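Local coordinates for transmembrane oligosaccharyl transferase (Archaeoglobus fulgidus, PDB 3WAJ), which is a membrane protein of the STT3/AglB oligosaccharyl transferase family, with a helical transmembrane part and a large globular C-terminal part, at residues K501-W509 with I696-E704; V608-Y619 with Y674-L684. One frame throughout, in Å; residues are numbered along the deposited sequence.

Both contacts lie in the C-terminal globular part and reach the same mixed five-stranded sheet. Contact 1 sets helix 501-513 against the edge strand 693-698 and the loop after it. It is partly buried, and its main features are an aromatic stack and one hydrogen bond from the Gln502 side-chain amide to a backbone carbonyl. Contact 2 joins strand 605-611, well inside the sheet, and helix 612-615 after it to helix 678-684. All its touching residues are buried, and polar groups cluster around Ser610. The two contacts touch: Trp503 NE1 is probably hydrogen-bonded to Asp611 OD2, and Pro702 packs on Ile612. Helix 678-684 and strand 693-698 are consecutive elements.

Contact 1: residues K501-W509 with I696-E704; sequences KQWYDALTW and IYESDYPAE
Trp509 and Tyr697 stack face to face. The five-membered ring of Trp509 lies 4.2 Å, centroid to centroid, from the Tyr697 ring, and the planes are tilted by 29°. The stack is offset: Tyr697 CD2 sits over the indole near its rim. Tyr697 CB fills the place above the six-membered ring of Trp509, 3.7 Å from its centroid. CG of each is anti to its backbone N, and the side chains lie alongside, running in opposed directions. Ile696 CD1 closes the indole edge, 3.8 Å from Trp509 CH2. One turn back, the small Ala506 makes a hollow for the tyrosine, with Ala506 CB 3.7 Å from Tyr697 CE1. At the other end Gln502 CB rests 3.4 Å from Ser699 OG. That hydroxyl is held by Asp700 O and Val771 N; Gln502 only packs on it. Gln502 NE2 donates to Tyr701 O at 2.8 Å, a bent bond (140°). The oxygen lies in the Gln502 amide plane, but the donor stands above the carbonyl plane. Helix segment 501-509 runs nearly antiparallel to strand segment 696-698 (160°). Strand 771-776 pairs with that strand, with a classic beta bulge where Ile696 and Tyr697 both face Ile773. Ala506 and Trp509 also touch strand 771-776, and helix 554-561 packs against Leu507.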
loop_
_atom_site.group_PDB
_atom_site.type_symbol
_atom_site.label_atom_id
_atom_site.label_comp_id
_atom_site.label_asym_id
_atom_site.label_seq_id
_atom_site.Cartn_x
_atom_site.Cartn_y
_atom_site.Cartn_z
ATOM N N LYS A 501 -9.991 14.345 4.038
ATOM C CA LYS A 501 -9.779 15.781 3.941
ATOM C C LYS A 501 -8.902 16.336 5.066
ATOM O O LYS A 501 -8.100 17.262 4.844
ATOM C CB LYS A 501 -11.124 16.507 3.857
ATOM C CG LYS A 501 -11.001 18.023 3.829
ATOM C CD LYS A 501 -12.155 18.658 3.027
ATOM C CE LYS A 501 -12.130 20.177 3.145
ATOM N NZ LYS A 501 -12.341 20.577 4.553
ATOM N N GLN A 502 -9.036 15.760 6.259
ATOM C CA GLN A 502 -8.210 16.173 7.391
ATOM C C GLN A 502 -6.725 16.002 7.088
ATOM O O GLN A 502 -5.933 16.934 7.272
ATOM C CB GLN A 502 -8.590 15.403 8.658
ATOM C CG GLN A 502 -9.975 15.727 9.184
ATOM C CD GLN A 502 -10.977 14.663 8.826
ATOM O OE1 GLN A 502 -10.877 14.037 7.769
ATOM N NE2 GLN A 502 -11.939 14.420 9.722
ATOM N N TRP A 503 -6.363 14.808 6.621
ATOM C CA TRP A 503 -4.986 14.501 6.216
ATOM C C TRP A 503 -4.505 15.350 5.049
ATOM O O TRP A 503 -3.410 15.910 5.081
ATOM C CB TRP A 503 -4.880 13.045 5.797
ATOM C CG TRP A 503 -4.306 12.121 6.821
ATOM C CD1 TRP A 503 -4.978 11.156 7.535
ATOM C CD2 TRP A 503 -2.929 12.033 7.224
ATOM N NE1 TRP A 503 -4.102 10.480 8.356
ATOM C CE2 TRP A 503 -2.837 10.992 8.180
ATOM C CE3 TRP A 503 -1.763 12.730 6.860
ATOM C CZ2 TRP A 503 -1.636 10.642 8.790
ATOM C CZ3 TRP A 503 -0.565 12.380 7.448
ATOM C CH2 TRP A 503 -0.504 11.345 8.412
ATOM N N TYR A 504 -5.312 15.436 4.002
ATOM C CA TYR A 504 -4.881 16.192 2.833
ATOM C C TYR A 504 -4.643 17.648 3.201
ATOM O O TYR A 504 -3.651 18.244 2.764
ATOM C CB TYR A 504 -5.867 16.067 1.663
ATOM C CG TYR A 504 -5.390 16.771 0.411
ATOM C CD1 TYR A 504 -4.621 16.101 -0.541
ATOM C CD2 TYR A 504 -5.706 18.115 0.184
ATOM C CE1 TYR A 504 -4.172 16.754 -1.689
ATOM C CE2 TYR A 504 -5.263 18.780 -0.959
ATOM C CZ TYR A 504 -4.501 18.099 -1.890
ATOM O OH TYR A 504 -4.084 18.772 -3.007
ATOM N N ASP A 505 -5.529 18.226 4.015
ATOM C CA ASP A 505 -5.360 19.636 4.413
ATOM C C ASP A 505 -4.170 19.824 5.339
ATOM O O ASP A 505 -3.446 20.814 5.237
ATOM C CB ASP A 505 -6.632 20.200 5.061
ATOM C CG ASP A 505 -7.731 20.458 4.055
ATOM O OD1 ASP A 505 -7.428 20.407 2.847
ATOM O OD2 ASP A 505 -8.891 20.713 4.470
ATOM N N ALA A 506 -3.971 18.866 6.241
ATOM C CA ALA A 506 -2.838 18.930 7.161
ATOM C C ALA A 506 -1.522 18.991 6.375
ATOM O O ALA A 506 -0.642 19.790 6.668
ATOM C CB ALA A 506 -2.845 17.741 8.123
ATOM N N LEU A 507 -1.409 18.162 5.346
ATOM C CA LEU A 507 -0.188 18.117 4.544
ATOM C C LEU A 507 0.002 19.346 3.647
ATOM O O LEU A 507 1.118 19.846 3.538
ATOM C CB LEU A 507 -0.125 16.816 3.741
ATOM C CG LEU A 507 -0.169 15.657 4.721
ATOM C CD1 LEU A 507 -0.273 14.330 4.002
ATOM C CD2 LEU A 507 1.064 15.724 5.618
ATOM N N THR A 508 -1.071 19.840 3.017
ATOM C CA THR A 508 -0.946 21.089 2.254
ATOM C C THR A 508 -0.555 22.207 3.194
ATOM O O THR A 508 0.249 23.067 2.844
ATOM C CB THR A 508 -2.210 21.512 1.472
ATOM O OG1 THR A 508 -3.320 21.593 2.366
ATOM C CG2 THR A 508 -2.508 20.537 0.340
ATOM N N TRP A 509 -1.124 22.194 4.396
ATOM C CA TRP A 509 -0.736 23.167 5.413
ATOM C C TRP A 509 0.763 23.073 5.696
ATOM O O TRP A 509 1.466 24.082 5.718
ATOM C CB TRP A 509 -1.521 22.956 6.712
ATOM C CG TRP A 509 -1.155 23.964 7.769
ATOM C CD1 TRP A 509 -1.728 25.197 7.964
ATOM C CD2 TRP A 509 -0.114 23.843 8.764
ATOM N NE1 TRP A 509 -1.111 25.840 9.014
ATOM C CE2 TRP A 509 -0.120 25.038 9.523
ATOM C CE3 TRP A 509 0.823 22.844 9.076
ATOM C CZ2 TRP A 509 0.770 25.261 10.589
ATOM C CZ3 TRP A 509 1.705 23.059 10.139
ATOM C CH2 TRP A 509 1.671 24.260 10.885
ATOM N N ILE A 696 1.589 22.241 16.672
ATOM C CA ILE A 696 1.580 23.448 15.847
ATOM C C ILE A 696 0.326 23.575 14.998
ATOM O O ILE A 696 0.008 24.669 14.510
ATOM C CB ILE A 696 2.822 23.555 14.956
ATOM C CG1 ILE A 696 2.913 22.359 14.014
ATOM C CG2 ILE A 696 4.070 23.671 15.802
ATOM C CD1 ILE A 696 4.141 22.398 13.109
ATOM N N TYR A 697 -0.376 22.453 14.832
ATOM C CA TYR A 697 -1.575 22.367 13.991
ATOM C C TYR A 697 -2.353 21.078 14.277
ATOM O O TYR A 697 -1.747 20.026 14.502
ATOM C CB TYR A 697 -1.160 22.401 12.509
ATOM C CG TYR A 697 -2.275 22.196 11.491
ATOM C CD1 TYR A 697 -2.734 20.916 11.164
ATOM C CD2 TYR A 697 -2.828 23.278 10.807
ATOM C CE1 TYR A 697 -3.740 20.729 10.204
ATOM C CE2 TYR A 697 -3.827 23.098 9.855
ATOM C CZ TYR A 697 -4.277 21.824 9.560
ATOM O OH TYR A 697 -5.263 21.647 8.622
ATOM N N GLU A 698 -3.681 21.149 14.254
ATOM C CA GLU A 698 -4.508 19.934 14.163
ATOM C C GLU A 698 -5.631 20.139 13.151
ATOM O O GLU A 698 -6.049 21.265 12.885
ATOM C CB GLU A 698 -5.098 19.517 15.520
ATOM C CG GLU A 698 -6.220 20.434 16.040
ATOM C CD GLU A 698 -6.902 19.882 17.311
ATOM O OE1 GLU A 698 -6.777 18.666 17.600
ATOM O OE2 GLU A 698 -7.577 20.659 18.029
ATOM N N SER A 699 -6.109 19.040 12.579
ATOM C CA SER A 699 -7.223 19.080 11.637
ATOM C C SER A 699 -8.533 19.101 12.384
ATOM O O SER A 699 -8.573 19.065 13.615
ATOM C CB SER A 699 -7.226 17.824 10.792
ATOM O OG SER A 699 -7.433 16.683 11.605
ATOM N N ASP A 700 -9.608 19.109 11.608
ATOM C CA ASP A 700 -10.951 18.925 12.111
ATOM C C ASP A 700 -11.128 17.551 12.796
ATOM O O ASP A 700 -10.265 16.666 12.684
ATOM C CB ASP A 700 -11.922 19.056 10.941
ATOM C CG ASP A 700 -13.266 19.593 11.364
ATOM O OD1 ASP A 700 -13.541 19.602 12.590
ATOM O OD2 ASP A 700 -14.045 20.001 10.469
ATOM N N TYR A 701 -12.246 17.385 13.502
ATOM C CA TYR A 701 -12.545 16.167 14.259
ATOM C C TYR A 701 -12.800 14.973 13.345
ATOM O O TYR A 701 -13.099 15.153 12.158
ATOM C CB TYR A 701 -13.801 16.390 15.120
ATOM C CG TYR A 701 -13.590 17.350 16.268
ATOM C CD1 TYR A 701 -12.927 16.942 17.414
ATOM C CD2 TYR A 701 -14.069 18.660 16.211
ATOM C CE1 TYR A 701 -12.726 17.805 18.470
ATOM C CE2 TYR A 701 -13.873 19.543 17.274
ATOM C CZ TYR A 701 -13.196 19.099 18.394
ATOM O OH TYR A 701 -12.986 19.933 19.463
ATOM N N PRO A 702 -12.694 13.743 13.890
ATOM C CA PRO A 702 -13.286 12.614 13.151
ATOM C C PRO A 702 -14.762 12.907 12.854
ATOM O O PRO A 702 -15.433 13.559 13.661
ATOM C CB PRO A 702 -13.166 11.431 14.123
ATOM C CG PRO A 702 -12.554 11.974 15.411
ATOM C CD PRO A 702 -11.909 13.296 15.056
ATOM N N ALA A 703 -15.244 12.429 11.711
ATOM C CA ALA A 703 -16.580 12.745 11.216
ATOM C C ALA A 703 -17.722 12.613 12.248
ATOM O O ALA A 703 -18.553 13.513 12.380
ATOM C CB ALA A 703 -16.886 11.900 9.975
ATOM N N GLU A 704 -17.762 11.487 12.954
ATOM C CA GLU A 704 -18.881 11.179 13.838
ATOM C C GLU A 704 -18.994 12.185 14.967
ATOM O O GLU A 704 -20.101 12.517 15.390
ATOM C CB GLU A 704 -18.797 9.741 14.375
ATOM C CG GLU A 704 -17.653 9.509 15.367
ATOM C CD GLU A 704 -16.287 9.172 14.718
ATOM O OE1 GLU A 704 -16.190 9.082 13.450
ATOM O OE2 GLU A 704 -15.322 8.985 15.514
#

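Contact 2: residues V608-Y619 with Y674-L684; sequences VVSDIEMETGKY and YYSTMEAKLHL
Ser610 OG meets two side chains of helix 678-684. Ser610 OG lies 2.8 Å from His683 ND1, in a hydrogen bond where either atom could be the donor. Ser610 OG also has weak bonds with the Glu679 carboxylate, 2.8 Å to Glu679 OE1; which acceptor takes its proton is not settled. Ser610 approaches the imidazole at its edge. Glu679 CG, anti to its backbone N, lies 3.5 Å from Met614 O; the bend at chi2 (58°) then turns the carboxylate to Ser610. Glu615 is extended instead, and Glu615 OE2 comes to the imidazole edge, 3.5 Å from His683 CD2. This polar centre is tightly packed. Beside it, Tyr674 OH donates to Glu615 O at 2.7 Å, tilted from the carbonyl plane. The edge of Tyr674 points into the face of Tyr619 in a T-shaped pair, with planes at 79°. The margins are looser. Val608 CG1 and Leu682 CD1 make a single apolar touch at 3.8 Å. Beyond Glu615 the chain turns outward at Gly617, which is exposed, and Lys618 pairs with Glu613 and Asp552, on the side turned from helix 678-684. Both short helices are capped: Asp611 forms a capping box with Met614 in helix 612-615, and Thr677 OG1 accepts from Ala680 N. Helix 678-684 packs almost at right angles (81°) on strand segment 608-611, a helix-on-sheet arrangement in the C-terminal globular part.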
loop_
_atom_site.group_PDB
_atom_site.type_symbol
_atom_site.label_atom_id
_atom_site.label_comp_id
_atom_site.label_asym_id
_atom_site.label_seq_id
_atom_site.Cartn_x
_atom_site.Cartn_y
_atom_site.Cartn_z
ATOM N N VAL A 608 6.617 15.821 13.663
ATOM C CA VAL A 608 5.941 14.557 13.901
ATOM C C VAL A 608 4.506 14.745 13.394
ATOM O O VAL A 608 3.881 15.771 13.672
ATOM C CB VAL A 608 5.894 14.233 15.413
ATOM C CG1 VAL A 608 5.290 12.851 15.657
ATOM C CG2 VAL A 608 7.284 14.346 16.054
ATOM N N VAL A 609 3.991 13.777 12.641
ATOM C CA VAL A 609 2.583 13.781 12.253
ATOM C C VAL A 609 1.901 12.528 12.799
ATOM O O VAL A 609 2.317 11.393 12.504
ATOM C CB VAL A 609 2.391 13.836 10.730
ATOM C CG1 VAL A 609 0.899 13.904 10.397
ATOM C CG2 VAL A 609 3.150 15.027 10.112
ATOM N N SER A 610 0.855 12.729 13.600
ATOM C CA SER A 610 0.186 11.618 14.266
ATOM C C SER A 610 -1.306 11.672 14.015
ATOM O O SER A 610 -1.921 12.753 14.043
ATOM C CB SER A 610 0.481 11.656 15.775
ATOM O OG SER A 610 -0.402 10.828 16.515
ATOM N N ASP A 611 -1.907 10.510 13.776
ATOM C CA ASP A 611 -3.345 10.498 13.525
ATOM C C ASP A 611 -4.121 9.586 14.472
ATOM O O ASP A 611 -3.533 8.886 15.293
ATOM C CB ASP A 611 -3.687 10.256 12.043
ATOM C CG ASP A 611 -3.708 8.792 11.655
ATOM O OD1 ASP A 611 -3.144 7.923 12.376
ATOM O OD2 ASP A 611 -4.285 8.521 10.580
ATOM N N ILE A 612 -5.443 9.613 14.374
ATOM C CA ILE A 612 -6.239 8.935 15.374
ATOM C C ILE A 612 -6.107 7.429 15.207
ATOM O O ILE A 612 -6.359 6.661 16.138
ATOM C CB ILE A 612 -7.701 9.392 15.322
ATOM C CG1 ILE A 612 -8.453 8.884 16.565
ATOM C CG2 ILE A 612 -8.364 8.923 14.014
ATOM C CD1 ILE A 612 -9.863 9.396 16.683
ATOM N N GLU A 613 -5.686 7.011 14.023
ATOM C CA GLU A 613 -5.539 5.589 13.740
ATOM C C GLU A 613 -4.286 5.043 14.422
ATOM O O GLU A 613 -4.316 3.974 15.038
ATOM C CB GLU A 613 -5.523 5.347 12.226
ATOM C CG GLU A 613 -6.879 5.597 11.569
ATOM C CD GLU A 613 -6.927 5.203 10.100
ATOM O OE1 GLU A 613 -8.048 5.093 9.549
ATOM O OE2 GLU A 613 -5.850 5.016 9.496
ATOM N N MET A 614 -3.196 5.786 14.284
ATOM C CA MET A 614 -1.979 5.560 15.055
ATOM C C MET A 614 -2.250 5.483 16.556
ATOM O O MET A 614 -1.688 4.645 17.261
ATOM C CB MET A 614 -0.980 6.678 14.752
ATOM C CG MET A 614 -0.390 6.570 13.338
ATOM S SD MET A 614 0.542 8.017 12.809
ATOM C CE MET A 614 1.767 8.090 14.146
ATOM N N GLU A 615 -3.128 6.355 17.040
ATOM C CA GLU A 615 -3.455 6.374 18.457
ATOM C C GLU A 615 -4.248 5.126 18.838
ATOM O O GLU A 615 -4.036 4.545 19.899
ATOM C CB GLU A 615 -4.269 7.634 18.801
ATOM C CG GLU A 615 -4.742 7.725 20.249
ATOM C CD GLU A 615 -5.668 8.919 20.488
ATOM O OE1 GLU A 615 -6.732 8.968 19.840
ATOM O OE2 GLU A 615 -5.343 9.808 21.313
ATOM N N THR A 616 -5.150 4.709 17.955
ATOM C CA THR A 616 -6.069 3.626 18.262
ATOM C C THR A 616 -5.799 2.333 17.495
ATOM O O THR A 616 -4.993 1.520 17.919
ATOM C CB THR A 616 -7.519 4.060 18.064
ATOM O OG1 THR A 616 -7.734 4.352 16.680
ATOM C CG2 THR A 616 -7.818 5.297 18.904
ATOM N N GLY A 617 -6.486 2.135 16.378
ATOM C CA GLY A 617 -6.492 0.848 15.691
ATOM C C GLY A 617 -5.140 0.345 15.214
ATOM O O GLY A 617 -4.852 -0.850 15.280
ATOM N N LYS A 618 -4.301 1.256 14.734
ATOM C CA LYS A 618 -3.008 0.861 14.223
ATOM C C LYS A 618 -1.939 0.826 15.309
ATOM O O LYS A 618 -0.789 0.491 15.012
ATOM C CB LYS A 618 -2.559 1.796 13.082
ATOM C CG LYS A 618 -3.503 1.879 11.886
ATOM C CD LYS A 618 -2.866 2.725 10.780
ATOM C CE LYS A 618 -3.700 2.674 9.498
ATOM N NZ LYS A 618 -3.397 3.852 8.598
ATOM N N TYR A 619 -2.289 1.184 16.548
ATOM C CA TYR A 619 -1.246 1.229 17.573
ATOM C C TYR A 619 -0.605 -0.149 17.777
ATOM O O TYR A 619 0.615 -0.262 17.890
ATOM C CB TYR A 619 -1.694 1.833 18.925
ATOM C CG TYR A 619 -0.517 1.827 19.883
ATOM C CD1 TYR A 619 -0.285 0.739 20.725
ATOM C CD2 TYR A 619 0.416 2.862 19.877
ATOM C CE1 TYR A 619 0.821 0.698 21.561
ATOM C CE2 TYR A 619 1.532 2.836 20.713
ATOM C CZ TYR A 619 1.723 1.749 21.552
ATOM O OH TYR A 619 2.809 1.687 22.390
ATOM N N TYR A 674 0.841 1.774 27.764
ATOM C CA TYR A 674 0.414 2.595 26.640
ATOM C C TYR A 674 0.508 4.104 26.943
ATOM O O TYR A 674 1.103 4.871 26.169
ATOM C CB TYR A 674 -1.007 2.176 26.225
ATOM C CG TYR A 674 -1.661 3.065 25.186
ATOM C CD1 TYR A 674 -2.406 4.186 25.567
ATOM C CD2 TYR A 674 -1.534 2.788 23.825
ATOM C CE1 TYR A 674 -3.007 5.005 24.627
ATOM C CE2 TYR A 674 -2.130 3.608 22.870
ATOM C CZ TYR A 674 -2.872 4.708 23.283
ATOM O OH TYR A 674 -3.471 5.526 22.355
ATOM N N TYR A 675 -0.032 4.517 28.092
ATOM C CA TYR A 675 -0.073 5.934 28.432
ATOM C C TYR A 675 1.291 6.600 28.607
ATOM O O TYR A 675 1.387 7.828 28.690
ATOM C CB TYR A 675 -1.001 6.167 29.624
ATOM C CG TYR A 675 -2.410 5.748 29.281
ATOM C CD1 TYR A 675 -3.275 6.626 28.638
ATOM C CD2 TYR A 675 -2.861 4.455 29.548
ATOM C CE1 TYR A 675 -4.557 6.240 28.310
ATOM C CE2 TYR A 675 -4.138 4.063 29.218
ATOM C CZ TYR A 675 -4.982 4.957 28.601
ATOM O OH TYR A 675 -6.270 4.571 28.272
ATOM N N SER A 676 2.341 5.787 28.620
ATOM C CA SER A 676 3.709 6.300 28.669
ATOM C C SER A 676 4.376 6.397 27.297
ATOM O O SER A 676 5.446 6.974 27.160
ATOM C CB SER A 676 4.567 5.428 29.574
ATOM O OG SER A 676 4.210 5.666 30.905
ATOM N N THR A 677 3.755 5.822 26.282
ATOM C CA THR A 677 4.359 5.846 24.959
ATOM C C THR A 677 4.272 7.243 24.374
ATOM O O THR A 677 3.388 8.031 24.763
ATOM C CB THR A 677 3.685 4.847 24.017
ATOM O OG1 THR A 677 2.350 5.295 23.739
ATOM C CG2 THR A 677 3.670 3.465 24.664
ATOM N N MET A 678 5.180 7.539 23.444
ATOM C CA MET A 678 5.144 8.800 22.713
ATOM C C MET A 678 3.832 8.974 21.961
ATOM O O MET A 678 3.302 10.082 21.878
ATOM C CB MET A 678 6.309 8.895 21.728
ATOM C CG MET A 678 7.611 9.250 22.369
ATOM S SD MET A 678 7.622 10.934 23.032
ATOM C CE MET A 678 7.370 11.848 21.508
ATOM N N GLU A 679 3.312 7.887 21.400
ATOM C CA GLU A 679 2.072 8.007 20.650
ATOM C C GLU A 679 0.943 8.472 21.564
ATOM O O GLU A 679 0.125 9.296 21.161
ATOM C CB GLU A 679 1.696 6.721 19.906
ATOM C CG GLU A 679 0.320 6.795 19.225
ATOM C CD GLU A 679 0.230 7.944 18.222
ATOM O OE1 GLU A 679 -0.883 8.466 17.973
ATOM O OE2 GLU A 679 1.279 8.316 17.662
ATOM N N ALA A 680 0.921 8.001 22.810
ATOM C CA ALA A 680 -0.149 8.441 23.725
ATOM C C ALA A 680 0.088 9.853 24.235
ATOM O O ALA A 680 -0.854 10.626 24.393
ATOM C CB ALA A 680 -0.344 7.473 24.889
ATOM N N LYS A 681 1.347 10.172 24.522
ATOM C CA LYS A 681 1.699 11.504 25.015
ATOM C C LYS A 681 1.411 12.560 23.958
ATOM O O LYS A 681 0.992 13.662 24.265
ATOM C CB LYS A 681 3.179 11.549 25.404
ATOM C CG LYS A 681 3.500 10.813 26.686
ATOM C CD LYS A 681 4.993 10.752 26.932
ATOM C CE LYS A 681 5.328 10.091 28.268
ATOM N NZ LYS A 681 6.787 10.102 28.486
ATOM N N LEU A 682 1.644 12.199 22.703
ATOM C CA LEU A 682 1.423 13.103 21.589
ATOM C C LEU A 682 -0.065 13.218 21.239
ATOM O O LEU A 682 -0.656 14.297 21.296
ATOM C CB LEU A 682 2.233 12.643 20.365
ATOM C CG LEU A 682 3.732 12.955 20.451
ATOM C CD1 LEU A 682 4.536 12.228 19.354
ATOM C CD2 LEU A 682 3.952 14.467 20.362
ATOM N N HIS A 683 -0.686 12.102 20.889
ATOM C CA HIS A 683 -2.033 12.199 20.377
ATOM C C HIS A 683 -3.072 12.273 21.476
ATOM O O HIS A 683 -4.064 12.991 21.329
ATOM C CB HIS A 683 -2.363 11.085 19.386
ATOM C CG HIS A 683 -3.370 11.498 18.364
ATOM N ND1 HIS A 683 -3.037 11.733 17.046
ATOM C CD2 HIS A 683 -4.694 11.746 18.474
ATOM C CE1 HIS A 683 -4.126 12.101 16.388
ATOM N NE2 HIS A 683 -5.144 12.119 17.232
ATOM N N LEU A 684 -2.861 11.547 22.574
ATOM C CA LEU A 684 -3.889 11.490 23.617
ATOM C C LEU A 684 -3.746 12.659 24.584
ATOM O O LEU A 684 -4.722 13.331 24.885
ATOM C CB LEU A 684 -3.880 10.148 24.358
ATOM C CG LEU A 684 -5.120 9.857 25.218
ATOM C CD1 LEU A 684 -5.673 8.482 24.925
ATOM C CD2 LEU A 684 -4.836 10.009 26.714
#